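Local coordinates for glucose-1-phosphate uridylyltransferase (Sphingomonas elodea, PDB 2UX8) that catalyses the transfer of a uridylyl group from UTP to alpha-D-glucose 1-phosphate, giving UDP-glucose and diphosphate, at the interface of chains A and B. Residues are numbered along the deposited sequence; one frame, centred on the assembly and turned at random. Chains: chain A/B, Glucose-1-phosphate uridylyltransferase.

The interface of chains A and B. Residues chain A 271-272, 275-276, 279, 292, 296; chain B 275, 288, 291-293, 295-296.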
loop_
_atom_site.group_PDB
_atom_site.type_symbol
_atom_site.label_atom_id
_atom_site.label_comp_id
_atom_site.label_asym_id
_atom_site.label_seq_id
_atom_site.Cartn_x
_atom_site.Cartn_y
_atom_site.Cartn_z
ATOM N N ILE A 271 -17.994 -22.145 -2.681
ATOM C CA ILE A 271 -18.624 -22.670 -1.471
ATOM C C ILE A 271 -18.463 -24.187 -1.360
ATOM O O ILE A 271 -18.138 -24.705 -0.293
ATOM C CB ILE A 271 -20.123 -22.260 -1.423
ATOM C CG1 ILE A 271 -20.190 -20.756 -1.189
ATOM C CG2 ILE A 271 -20.885 -22.997 -0.311
ATOM C CD1 ILE A 271 -21.482 -20.156 -1.583
ATOM N N GLN A 272 -18.676 -24.895 -2.460
ATOM C CA GLN A 272 -18.534 -26.340 -2.454
ATOM C C GLN A 272 -17.114 -26.721 -2.032
ATOM O O GLN A 272 -16.909 -27.611 -1.203
ATOM C CB GLN A 272 -18.853 -26.887 -3.843
ATOM C CG GLN A 272 -20.330 -26.796 -4.191
ATOM C CD GLN A 272 -20.624 -27.052 -5.659
ATOM O OE1 GLN A 272 -20.053 -27.953 -6.265
ATOM N NE2 GLN A 272 -21.535 -26.267 -6.232
ATOM N N LEU A 275 -16.583 -26.386 1.655
ATOM C CA LEU A 275 -17.283 -27.424 2.391
ATOM C C LEU A 275 -16.530 -28.750 2.312
ATOM O O LEU A 275 -16.391 -29.463 3.307
ATOM C CB LEU A 275 -18.686 -27.595 1.819
ATOM C CG LEU A 275 -19.487 -28.721 2.457
ATOM C CD1 LEU A 275 -19.696 -28.417 3.934
ATOM C CD2 LEU A 275 -20.810 -28.867 1.730
ATOM N N ALA A 276 -16.050 -29.077 1.117
ATOM C CA ALA A 276 -15.310 -30.314 0.894
ATOM C C ALA A 276 -14.050 -30.378 1.756
ATOM O O ALA A 276 -13.794 -31.369 2.433
ATOM C CB ALA A 276 -14.939 -30.432 -0.578
ATOM N N LEU A 279 -14.782 -30.701 5.519
ATOM C CA LEU A 279 -15.186 -32.045 5.900
ATOM C C LEU A 279 -14.001 -32.986 5.945
ATOM O O LEU A 279 -14.091 -34.064 6.523
ATOM C CB LEU A 279 -16.239 -32.587 4.928
ATOM C CG LEU A 279 -17.633 -31.966 5.012
ATOM C CD1 LEU A 279 -18.551 -32.575 3.970
ATOM C CD2 LEU A 279 -18.194 -32.200 6.391
ATOM N N ALA A 292 -24.267 -28.756 8.757
ATOM C CA ALA A 292 -24.747 -29.001 7.409
ATOM C C ALA A 292 -26.042 -29.806 7.423
ATOM O O ALA A 292 -27.031 -29.432 6.782
ATOM C CB ALA A 292 -23.689 -29.737 6.604
ATOM N N LEU A 296 -29.824 -28.450 6.297
ATOM C CA LEU A 296 -30.394 -28.969 5.062
ATOM C C LEU A 296 -31.831 -29.440 5.117
ATOM O O LEU A 296 -32.437 -29.665 4.087
ATOM C CB LEU A 296 -29.549 -30.119 4.518
ATOM C CG LEU A 296 -28.299 -29.720 3.746
ATOM C CD1 LEU A 296 -27.684 -30.939 3.121
ATOM C CD2 LEU A 296 -28.653 -28.731 2.665
ATOM N N LEU B 275 -22.080 -21.430 4.407
ATOM C CA LEU B 275 -23.069 -22.399 3.991
ATOM C C LEU B 275 -24.488 -21.858 4.160
ATOM O O LEU B 275 -25.334 -21.972 3.260
ATOM C CB LEU B 275 -22.896 -23.673 4.810
ATOM C CG LEU B 275 -23.952 -24.741 4.591
ATOM C CD1 LEU B 275 -24.037 -25.073 3.112
ATOM C CD2 LEU B 275 -23.599 -25.960 5.418
ATOM N N VAL B 288 -25.423 -25.924 -4.254
ATOM C CA VAL B 288 -24.802 -26.153 -2.953
ATOM C C VAL B 288 -25.521 -27.232 -2.149
ATOM O O VAL B 288 -24.872 -28.074 -1.525
ATOM C CB VAL B 288 -24.744 -24.857 -2.124
ATOM C CG1 VAL B 288 -24.111 -25.121 -0.784
ATOM C CG2 VAL B 288 -23.939 -23.825 -2.857
ATOM N N PHE B 291 -24.760 -30.665 -3.564
ATOM C CA PHE B 291 -23.407 -31.043 -3.200
ATOM C C PHE B 291 -23.279 -31.425 -1.729
ATOM O O PHE B 291 -22.711 -32.462 -1.394
ATOM C CB PHE B 291 -22.455 -29.897 -3.505
ATOM C CG PHE B 291 -21.052 -30.157 -3.066
ATOM C CD1 PHE B 291 -20.190 -30.884 -3.873
ATOM C CD2 PHE B 291 -20.600 -29.704 -1.832
ATOM C CE1 PHE B 291 -18.896 -31.159 -3.464
ATOM C CE2 PHE B 291 -19.303 -29.976 -1.412
ATOM C CZ PHE B 291 -18.450 -30.707 -2.235
ATOM N N ALA B 292 -23.790 -30.568 -0.853
ATOM C CA ALA B 292 -23.760 -30.839 0.582
ATOM C C ALA B 292 -24.299 -32.247 0.842
ATOM O O ALA B 292 -23.690 -33.037 1.568
ATOM C CB ALA B 292 -24.612 -29.812 1.328
ATOM N N VAL B 293 -25.445 -32.537 0.232
ATOM C CA VAL B 293 -26.147 -33.810 0.359
ATOM C C VAL B 293 -25.211 -34.997 0.164
ATOM O O VAL B 293 -24.968 -35.783 1.081
ATOM C CB VAL B 293 -27.274 -33.885 -0.687
ATOM C CG1 VAL B 293 -28.209 -35.019 -0.366
ATOM C CG2 VAL B 293 -28.027 -32.571 -0.731
ATOM N N ALA B 295 -21.854 -35.127 -0.404
ATOM C CA ALA B 295 -20.659 -34.981 0.396
ATOM C C ALA B 295 -20.813 -35.408 1.847
ATOM O O ALA B 295 -19.822 -35.682 2.518
ATOM C CB ALA B 295 -20.180 -33.539 0.311
ATOM N N LEU B 296 -22.050 -35.497 2.323
ATOM C CA LEU B 296 -22.292 -35.857 3.713
ATOM C C LEU B 296 -22.487 -37.333 4.012
ATOM O O LEU B 296 -22.511 -37.725 5.164
ATOM C CB LEU B 296 -23.502 -35.084 4.248
ATOM C CG LEU B 296 -23.342 -33.586 4.536
ATOM C CD1 LEU B 296 -24.662 -32.998 4.997
ATOM C CD2 LEU B 296 -22.292 -33.375 5.602
#
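The C-terminal helices of chain B, mainly 285-295 with B:Leu275 of 267-279, pack against helices 267-280 and 285-296 of chain A, an apolar part of a two-fold symmetric contact that probably helps hold together the four copies of the deposited assembly. B:Phe291 carries much of it. Its CB touches A:Gln272 CG at 3.8 Å, and CG, anti to the backbone N (chi1 176°), sends the ring toward helix 267-280. Ring atom CG meets the same A:Gln272 methylene, CD1 faces the amide oxygen OE1, and CD2 lies 3.7 Å from A:Leu275 CD2. CE2 reaches the backbone carbonyl O of A:Gln272 at 3.4 Å, while CZ at the tip meets the methyl of A:Ala276, which sits in plane at the ring edge. A:Gln272 CB stands over the ring centre, 3.8 Å from the centroid, and its extended side chain takes the amide toward the CG-CD1 side, the two planes 28° apart. B:Ala295 CB, from the ring's own helix, lies by the rim of the opposite face. An alanine in place of B:Phe291 would remove the ring that A:Gln272 and A:Leu275 pack on and would probably loosen this helix packing. A:Leu275, its CG likewise anti to N, runs antiparallel to the phenylalanine and rests CD2 on B:Ala292 CA. Farther along, B:Leu296 CD1 meets A:Ala292 CB at 3.8 Å, and A:Leu296 CD1 lies 3.7 Å from B:Ala292 CB.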